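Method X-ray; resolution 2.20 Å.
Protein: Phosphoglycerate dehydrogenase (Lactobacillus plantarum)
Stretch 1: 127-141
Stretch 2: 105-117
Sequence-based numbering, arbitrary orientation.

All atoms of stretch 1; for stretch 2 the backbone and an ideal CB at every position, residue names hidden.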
ATOM      1  N   ALA A 127      14.771  21.477  -3.285  1.00 49.42           N
ATOM      2  CA  ALA A 127      13.439  21.487  -3.815  1.00 49.76           C
ATOM      3  C   ALA A 127      13.500  20.653  -5.079  1.00 50.23           C
ATOM      4  O   ALA A 127      14.568  20.401  -5.624  1.00 50.24           O
ATOM      5  CB  ALA A 127      12.996  22.933  -4.118  1.00 50.21           C
ATOM      6  N   LEU A 128      12.357  20.184  -5.543  1.00 51.10           N
ATOM      7  CA  LEU A 128      12.309  19.378  -6.773  1.00 51.83           C
ATOM      8  C   LEU A 128      11.643  20.145  -7.903  1.00 52.19           C
ATOM      9  O   LEU A 128      10.774  20.982  -7.686  1.00 52.39           O
ATOM     10  CB  LEU A 128      11.562  18.059  -6.506  1.00 51.37           C
ATOM     11  CG  LEU A 128      12.211  17.224  -5.391  1.00 50.54           C
ATOM     12  CD1 LEU A 128      11.554  15.866  -5.256  1.00 47.64           C
ATOM     13  CD2 LEU A 128      13.748  17.081  -5.666  1.00 52.72           C
ATOM     14  N   PRO A 129      12.039  19.850  -9.131  1.00 53.02           N
ATOM     15  CA  PRO A 129      11.376  20.535 -10.239  1.00 53.38           C
ATOM     16  C   PRO A 129       9.972  19.986 -10.478  1.00 54.22           C
ATOM     17  O   PRO A 129       9.446  20.138 -11.551  1.00 54.89           O
ATOM     18  CB  PRO A 129      12.256  20.209 -11.447  1.00 53.62           C
ATOM     19  CG  PRO A 129      13.163  19.091 -11.019  1.00 53.18           C
ATOM     20  CD  PRO A 129      13.054  18.868  -9.555  1.00 52.79           C
ATOM     21  N   MET A 130       9.349  19.358  -9.488  1.00 54.08           N
ATOM     22  CA  MET A 130       8.137  18.648  -9.794  1.00 53.22           C
ATOM     23  C   MET A 130       7.202  18.848  -8.632  1.00 53.71           C
ATOM     24  O   MET A 130       7.634  19.230  -7.550  1.00 54.13           O
ATOM     25  CB  MET A 130       8.441  17.147 -10.104  1.00 53.13           C
ATOM     26  CG  MET A 130       9.237  16.354  -9.034  1.00 50.68           C
ATOM     27  SD  MET A 130       8.246  15.736  -7.624  1.00 46.21           S
ATOM     28  CE  MET A 130       7.380  14.435  -8.556  1.00 46.45           C
ATOM     29  N   THR A 131       5.910  18.621  -8.859  1.00 53.83           N
ATOM     30  CA  THR A 131       4.943  18.569  -7.785  1.00 53.49           C
ATOM     31  C   THR A 131       4.616  17.106  -7.472  1.00 52.34           C
ATOM     32  O   THR A 131       4.229  16.360  -8.358  1.00 52.71           O
ATOM     33  CB  THR A 131       3.639  19.226  -8.244  1.00 54.21           C
ATOM     34  OG1 THR A 131       3.917  20.578  -8.614  1.00 56.55           O
ATOM     35  CG2 THR A 131       2.544  19.188  -7.139  1.00 55.13           C
ATOM     36  N   THR A 132       4.768  16.713  -6.217  1.00 50.88           N
ATOM     37  CA  THR A 132       4.337  15.406  -5.752  1.00 49.66           C
ATOM     38  C   THR A 132       2.814  15.268  -5.779  1.00 49.27           C
ATOM     39  O   THR A 132       2.062  16.269  -5.777  1.00 49.93           O
ATOM     40  CB  THR A 132       4.768  15.171  -4.285  1.00 49.74           C
ATOM     41  OG1 THR A 132       4.465  16.324  -3.492  1.00 49.37           O
ATOM     42  CG2 THR A 132       6.250  14.859  -4.170  1.00 49.34           C
ATOM     43  N   SER A 133       2.347  14.026  -5.745  1.00 47.61           N
ATOM     44  CA  SER A 133       0.920  13.759  -5.652  1.00 45.82           C
ATOM     45  C   SER A 133       0.789  12.437  -4.896  1.00 44.25           C
ATOM     46  O   SER A 133       1.804  11.822  -4.552  1.00 42.67           O
ATOM     47  CB  SER A 133       0.315  13.723  -7.073  1.00 46.11           C
ATOM     48  OG  SER A 133       1.008  12.785  -7.922  1.00 47.95           O
ATOM     49  N   THR A 134      -0.433  12.011  -4.593  1.00 42.94           N
ATOM     50  CA  THR A 134      -0.630  10.774  -3.850  1.00 43.12           C
ATOM     51  C   THR A 134      -1.346   9.755  -4.739  1.00 43.41           C
ATOM     52  O   THR A 134      -2.071  10.156  -5.672  1.00 42.42           O
ATOM     53  CB  THR A 134      -1.497  10.998  -2.563  1.00 43.52           C
ATOM     54  OG1 THR A 134      -2.727  11.583  -2.930  1.00 42.43           O
ATOM     55  CG2 THR A 134      -0.799  11.938  -1.528  1.00 45.32           C
ATOM     56  N   LEU A 135      -1.175   8.467  -4.452  1.00 42.47           N
ATOM     57  CA  LEU A 135      -2.032   7.456  -5.062  1.00 43.66           C
ATOM     58  C   LEU A 135      -3.507   7.606  -4.647  1.00 44.29           C
ATOM     59  O   LEU A 135      -4.430   7.425  -5.458  1.00 43.51           O
ATOM     60  CB  LEU A 135      -1.533   6.042  -4.736  1.00 43.24           C
ATOM     61  CG  LEU A 135      -0.098   5.739  -5.239  1.00 41.03           C
ATOM     62  CD1 LEU A 135       0.246   4.302  -5.013  1.00 42.29           C
ATOM     63  CD2 LEU A 135       0.038   6.074  -6.662  1.00 37.33           C
ATOM     64  N   THR A 136      -3.727   7.938  -3.379  1.00 44.29           N
ATOM     65  CA  THR A 136      -5.095   8.059  -2.901  1.00 44.58           C
ATOM     66  C   THR A 136      -5.841   9.042  -3.810  1.00 45.07           C
ATOM     67  O   THR A 136      -5.335  10.111  -4.152  1.00 44.65           O
ATOM     68  CB  THR A 136      -5.188   8.448  -1.430  1.00 44.54           C
ATOM     69  OG1 THR A 136      -6.564   8.378  -1.000  1.00 44.28           O
ATOM     70  CG2 THR A 136      -4.615   9.845  -1.186  1.00 44.67           C
ATOM     71  N   GLY A 137      -6.997   8.625  -4.292  1.00 45.08           N
ATOM     72  CA  GLY A 137      -7.774   9.539  -5.108  1.00 46.52           C
ATOM     73  C   GLY A 137      -7.523   9.433  -6.606  1.00 46.78           C
ATOM     74  O   GLY A 137      -8.244  10.052  -7.350  1.00 48.04           O
ATOM     75  N   GLN A 138      -6.515   8.672  -7.054  1.00 46.62           N
ATOM     76  CA  GLN A 138      -6.203   8.579  -8.495  1.00 46.42           C
ATOM     77  C   GLN A 138      -6.786   7.306  -9.151  1.00 46.54           C
ATOM     78  O   GLN A 138      -7.299   6.393  -8.448  1.00 45.51           O
ATOM     79  CB  GLN A 138      -4.686   8.767  -8.768  1.00 46.29           C
ATOM     80  CG  GLN A 138      -4.074  10.048  -8.166  1.00 47.21           C
ATOM     81  CD  GLN A 138      -2.774  10.533  -8.894  1.00 52.63           C
ATOM     82  OE1 GLN A 138      -2.763  10.649 -10.130  1.00 53.71           O
ATOM     83  NE2 GLN A 138      -1.680  10.819  -8.121  1.00 50.15           N
ATOM     84  N   GLN A 139      -6.787   7.287 -10.489  1.00 46.18           N
ATOM     85  CA  GLN A 139      -7.359   6.176 -11.248  1.00 46.59           C
ATOM     86  C   GLN A 139      -6.278   5.280 -11.784  1.00 44.72           C
ATOM     87  O   GLN A 139      -5.349   5.717 -12.451  1.00 45.18           O
ATOM     88  CB  GLN A 139      -8.159   6.628 -12.466  1.00 47.56           C
ATOM     89  CG  GLN A 139      -9.065   7.766 -12.237  1.00 54.35           C
ATOM     90  CD  GLN A 139     -10.415   7.298 -11.798  1.00 60.43           C
ATOM     91  OE1 GLN A 139     -11.156   8.031 -11.116  1.00 62.51           O
ATOM     92  NE2 GLN A 139     -10.752   6.057 -12.169  1.00 62.97           N
ATOM     93  N   LEU A 140      -6.433   4.006 -11.501  1.00 44.84           N
ATOM     94  CA  LEU A 140      -5.574   2.963 -12.011  1.00 43.80           C
ATOM     95  C   LEU A 140      -6.392   2.121 -13.020  1.00 44.03           C
ATOM     96  O   LEU A 140      -7.398   1.530 -12.675  1.00 43.70           O
ATOM     97  CB  LEU A 140      -5.123   2.100 -10.837  1.00 42.71           C
ATOM     98  CG  LEU A 140      -4.323   0.840 -11.155  1.00 41.01           C
ATOM     99  CD1 LEU A 140      -3.085   1.246 -11.937  1.00 38.99           C
ATOM    100  CD2 LEU A 140      -3.932   0.034  -9.895  1.00 34.91           C
ATOM    101  N   LEU A 141      -5.909   2.055 -14.251  1.00 44.61           N
ATOM    102  CA  LEU A 141      -6.449   1.168 -15.262  1.00 43.70           C
ATOM    103  C   LEU A 141      -5.531  -0.058 -15.470  1.00 43.62           C
ATOM    104  O   LEU A 141      -4.366   0.067 -15.893  1.00 43.72           O
ATOM    105  CB  LEU A 141      -6.622   1.975 -16.575  1.00 43.35           C
ATOM    106  CG  LEU A 141      -7.116   1.130 -17.782  1.00 41.33           C
ATOM    107  CD1 LEU A 141      -8.494   0.465 -17.509  1.00 38.08           C
ATOM    108  CD2 LEU A 141      -7.168   2.028 -19.014  1.00 37.56           C
ATOM    109  N   UNK A 105       6.752   1.304  -8.366  1.00 37.60           N
ATOM    110  CA  UNK A 105       7.000   2.139  -9.507  1.00 37.67           C
ATOM    111  C   UNK A 105       6.182   3.434  -9.378  1.00 38.06           C
ATOM    112  O   UNK A 105       6.687   4.524  -9.641  1.00 39.48           O
ATOM    113  CB  UNK A 105       6.662   1.394 -10.800  1.00 37.67           C
ATOM    114  N   UNK A 106       4.916   3.297  -8.990  1.00 38.52           N
ATOM    115  CA  UNK A 106       3.973   4.400  -8.962  1.00 38.91           C
ATOM    116  C   UNK A 106       4.330   5.342  -7.828  1.00 39.27           C
ATOM    117  O   UNK A 106       4.369   6.556  -8.019  1.00 40.56           O
ATOM    118  CB  UNK A 106       2.538   3.891  -8.813  1.00 38.91           C
ATOM    119  N   UNK A 107       4.558   4.797  -6.637  1.00 39.41           N
ATOM    120  CA  UNK A 107       4.950   5.616  -5.454  1.00 38.99           C
ATOM    121  C   UNK A 107       6.293   6.320  -5.583  1.00 39.29           C
ATOM    122  O   UNK A 107       6.445   7.498  -5.212  1.00 38.11           O
ATOM    123  CB  UNK A 107       4.994   4.728  -4.209  1.00 38.99           C
ATOM    124  N   UNK A 108       7.291   5.634  -6.120  1.00 39.80           N
ATOM    125  CA  UNK A 108       8.564   6.309  -6.215  1.00 42.34           C
ATOM    126  C   UNK A 108       8.521   7.497  -7.154  1.00 41.84           C
ATOM    127  O   UNK A 108       9.203   8.465  -6.902  1.00 42.42           O
ATOM    128  CB  UNK A 108       9.643   5.325  -6.672  1.00 42.34           C
ATOM    129  N   UNK A 109       7.682   7.429  -8.193  1.00 41.75           N
ATOM    130  CA  UNK A 109       7.383   8.567  -9.059  1.00 40.95           C
ATOM    131  C   UNK A 109       6.565   9.651  -8.384  1.00 40.33           C
ATOM    132  O   UNK A 109       7.092  10.728  -8.229  1.00 39.71           O
ATOM    133  CB  UNK A 109       6.639   8.083 -10.305  1.00 40.95           C
ATOM    134  N   UNK A 110       5.332   9.378  -7.928  1.00 40.19           N
ATOM    135  CA  UNK A 110       4.481  10.472  -7.413  1.00 40.72           C
ATOM    136  C   UNK A 110       4.946  11.043  -6.080  1.00 41.04           C
ATOM    137  O   UNK A 110       4.672  12.209  -5.786  1.00 41.77           O
ATOM    138  CB  UNK A 110       3.042   9.975  -7.259  1.00 40.72           C
ATOM    139  N   UNK A 111       5.622  10.239  -5.253  1.00 41.07           N
ATOM    140  CA  UNK A 111       6.163  10.792  -3.981  1.00 40.22           C
ATOM    141  C   UNK A 111       7.536  11.415  -4.153  1.00 40.22           C
ATOM    142  O   UNK A 111       8.118  11.948  -3.189  1.00 39.91           O
ATOM    143  CB  UNK A 111       6.245   9.695  -2.917  1.00 40.22           C
ATOM    144  N   UNK A 112       8.026  11.417  -5.399  1.00 40.28           N
ATOM    145  CA  UNK A 112       9.212  12.218  -5.725  1.00 39.18           C
ATOM    146  C   UNK A 112      10.571  11.575  -5.518  1.00 40.29           C
ATOM    147  O   UNK A 112      11.616  12.266  -5.614  1.00 39.74           O
ATOM    148  CB  UNK A 112       9.174  13.501  -4.892  1.00 39.18           C
ATOM    149  N   UNK A 113      10.607  10.261  -5.269  1.00 39.09           N
ATOM    150  CA  UNK A 113      11.872   9.569  -5.056  1.00 38.41           C
ATOM    151  C   UNK A 113      12.685   9.545  -6.309  1.00 39.05           C
ATOM    152  O   UNK A 113      13.870   9.814  -6.261  1.00 40.96           O
ATOM    153  CB  UNK A 113      11.639   8.141  -4.559  1.00 38.41           C
ATOM    154  N   UNK A 114      12.065   9.303  -7.460  1.00 39.22           N
ATOM    155  CA  UNK A 114      12.825   9.290  -8.685  1.00 40.82           C
ATOM    156  C   UNK A 114      13.372  10.698  -8.980  1.00 40.63           C
ATOM    157  O   UNK A 114      14.580  10.866  -9.254  1.00 41.06           O
ATOM    158  CB  UNK A 114      11.960   8.785  -9.841  1.00 40.82           C
ATOM    159  N   UNK A 115      12.509  11.714  -8.950  1.00 40.10           N
ATOM    160  CA  UNK A 115      13.022  13.087  -9.092  1.00 39.75           C
ATOM    161  C   UNK A 115      14.065  13.464  -8.032  1.00 39.61           C
ATOM    162  O   UNK A 115      15.045  14.141  -8.348  1.00 39.87           O
ATOM    163  CB  UNK A 115      11.858  14.077  -9.023  1.00 39.75           C
ATOM    164  N   UNK A 116      13.840  13.091  -6.769  1.00 40.61           N
ATOM    165  CA  UNK A 116      14.827  13.353  -5.697  1.00 40.49           C
ATOM    166  C   UNK A 116      16.182  12.753  -5.985  1.00 41.12           C
ATOM    167  O   UNK A 116      17.195  13.375  -5.701  1.00 41.52           O
ATOM    168  CB  UNK A 116      14.317  12.807  -4.362  1.00 40.49           C
ATOM    169  N   UNK A 117      16.205  11.557  -6.548  1.00 41.91           N
ATOM    170  CA  UNK A 117      17.467  10.932  -6.939  1.00 43.00           C
ATOM    171  C   UNK A 117      18.191  11.676  -8.052  1.00 43.40           C
ATOM    172  O   UNK A 117      19.389  11.901  -7.951  1.00 44.14           O
ATOM    173  CB  UNK A 117      17.212   9.489  -7.380  1.00 43.00           C
TER

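Stretch 2 is helical from 105 to 110, breaks, and resumes as a helix from 113 to 117, while stretch 1 runs alongside as loop, turns at 135-138 and enters a strand at 139-141. Position 105 has nothing of stretch 1 within 5.5 Å of its ideal CB, so the contact sets no requirement; it is Ala105.

At position 106 the CA-to-CB bond points toward stretch 1, and the ideal CB lies 4.0 Å from Leu135 CD2, with Leu140 farther along. An apolar side chain of some length would suit, such as leucine, isoleucine or methionine. The residue is Met106: its CB packs 3.9 Å from Leu135 CD2, and its SD reaches to 4.1 Å from Leu140 CD1.

Position 107 points sideways, its ideal CB 4.8 Å from Leu135 CD1, so a branched or flexible apolar group could turn inward. Leu107 does so, bringing its CG to 3.6 Å from Leu135 CD1. Positions 108 and 109 have no side-chain neighbour here and could be many residues; they are Ser108 and Val109, the latter offering its carbonyl O 3.7 Å from Met130 CE.

Position 110 is where the two stretches draw close. Its ideal CB is 3.5 Å from Ser133 O, and its backbone O accepts a hydrogen bond from Ser133 N (3.0 Å), whatever the side chain. A compact apolar residue, valine, alanine or isoleucine, would be plausible. Val110 places CG2 4.0 Å from Leu135 CD2 and CG1 4.3 Å from Gln138 NE2, whose amide is engaged with Thr134 O.

Position 111 points away, yet Ser133 O remains an acceptor within reach of a long donor, lysine or arginine. Arg111 folds back with chi1 to chi3 all m, and its NH1 donates to Ser133 O at 2.7 Å, near the guanidinium plane; Thr134 CG2 covers one face, 3.8 Å from NH1.

Position 112 has phi/psi of 88/11, closing a Schellman motif and serving as the N-cap of the next helix. A CB would jam against the preceding carbonyl and sit tightly against Thr132 CG2 (3.3 Å) and Leu128 CD1 (3.4 Å). Glycine is strongly indicated, and Gly112 is found.

Positions 113, 114 and 117 make no contact with stretch 1, which leaves them undetermined; they are Tyr113, His114 and Trp117.

Position 115 points toward stretch 1 with its ideal CB only 3.5 Å from Met130 CG, favouring alanine, or perhaps glycine or serine. Ala115 rests its CB 3.4 Å from Met130 CG. At 116, sideways, small or medium apolar groups are possible; Ala116 CB lies 4.2 Å from Leu128 CD1.

Stretch 2 105-117: AMLSVVRGYHAAW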
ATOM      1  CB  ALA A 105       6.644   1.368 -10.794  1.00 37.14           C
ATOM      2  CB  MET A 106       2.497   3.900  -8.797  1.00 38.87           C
ATOM      3  CG  MET A 106       1.872   3.103  -9.982  1.00 36.42           C
ATOM      4  SD  MET A 106       0.067   2.777  -9.837  1.00 30.33           S
ATOM      5  CE  MET A 106      -0.019   1.754  -8.405  1.00 36.81           C
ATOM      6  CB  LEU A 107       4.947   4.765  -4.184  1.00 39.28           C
ATOM      7  CG  LEU A 107       3.533   4.506  -3.673  1.00 38.68           C
ATOM      8  CD1 LEU A 107       3.466   3.210  -2.750  1.00 36.73           C
ATOM      9  CD2 LEU A 107       3.023   5.748  -2.964  1.00 35.15           C
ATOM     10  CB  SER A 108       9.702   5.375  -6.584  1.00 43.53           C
ATOM     11  OG  SER A 108       9.593   4.947  -7.898  1.00 48.16           O
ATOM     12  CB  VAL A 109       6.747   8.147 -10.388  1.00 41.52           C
ATOM     13  CG1 VAL A 109       6.035   9.370 -11.086  1.00 41.13           C
ATOM     14  CG2 VAL A 109       7.833   7.534 -11.287  1.00 41.85           C
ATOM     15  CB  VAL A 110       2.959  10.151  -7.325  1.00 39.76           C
ATOM     16  CG1 VAL A 110       2.445   9.735  -8.655  1.00 39.13           C
ATOM     17  CG2 VAL A 110       2.681   9.093  -6.235  1.00 40.12           C
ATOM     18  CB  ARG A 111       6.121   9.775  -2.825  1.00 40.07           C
ATOM     19  CG  ARG A 111       4.720   9.133  -2.632  1.00 38.98           C
ATOM     20  CD  ARG A 111       3.630  10.219  -2.432  1.00 34.12           C
ATOM     21  NE  ARG A 111       3.915  11.083  -1.315  1.00 36.91           N
ATOM     22  CZ  ARG A 111       3.524  12.358  -1.254  1.00 42.27           C
ATOM     23  NH1 ARG A 111       2.849  12.907  -2.268  1.00 38.25           N
ATOM     24  NH2 ARG A 111       3.808  13.085  -0.181  1.00 42.05           N
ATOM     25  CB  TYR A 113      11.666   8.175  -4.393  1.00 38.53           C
ATOM     26  CG  TYR A 113      11.594   8.361  -2.876  1.00 39.11           C
ATOM     27  CD1 TYR A 113      10.383   8.632  -2.246  1.00 38.11           C
ATOM     28  CD2 TYR A 113      12.759   8.394  -2.111  1.00 39.80           C
ATOM     29  CE1 TYR A 113      10.338   8.884  -0.946  1.00 41.06           C
ATOM     30  CE2 TYR A 113      12.724   8.633  -0.810  1.00 41.50           C
ATOM     31  CZ  TYR A 113      11.520   8.904  -0.220  1.00 43.24           C
ATOM     32  OH  TYR A 113      11.496   9.164   1.130  1.00 42.45           O
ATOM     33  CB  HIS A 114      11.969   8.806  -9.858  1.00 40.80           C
ATOM     34  CG  HIS A 114      12.691   8.831 -11.160  1.00 44.03           C
ATOM     35  ND1 HIS A 114      13.784   8.029 -11.413  1.00 43.50           N
ATOM     36  CD2 HIS A 114      12.507   9.590 -12.271  1.00 44.63           C
ATOM     37  CE1 HIS A 114      14.229   8.276 -12.634  1.00 47.42           C
ATOM     38  NE2 HIS A 114      13.466   9.213 -13.180  1.00 45.02           N
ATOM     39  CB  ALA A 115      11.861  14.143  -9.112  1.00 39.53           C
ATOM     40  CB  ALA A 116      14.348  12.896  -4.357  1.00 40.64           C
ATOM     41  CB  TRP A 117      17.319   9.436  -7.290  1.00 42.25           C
ATOM     42  CG  TRP A 117      18.678   8.838  -7.352  1.00 45.31           C
ATOM     43  CD1 TRP A 117      19.384   8.518  -8.480  1.00 43.82           C
ATOM     44  CD2 TRP A 117      19.573   8.606  -6.235  1.00 45.05           C
ATOM     45  NE1 TRP A 117      20.633   8.071  -8.127  1.00 44.68           N
ATOM     46  CE2 TRP A 117      20.775   8.113  -6.767  1.00 44.51           C
ATOM     47  CE3 TRP A 117      19.461   8.762  -4.834  1.00 45.94           C
ATOM     48  CZ2 TRP A 117      21.861   7.748  -5.956  1.00 48.29           C
ATOM     49  CZ3 TRP A 117      20.534   8.406  -4.028  1.00 46.43           C
ATOM     50  CH2 TRP A 117      21.721   7.909  -4.585  1.00 47.44           C
TER
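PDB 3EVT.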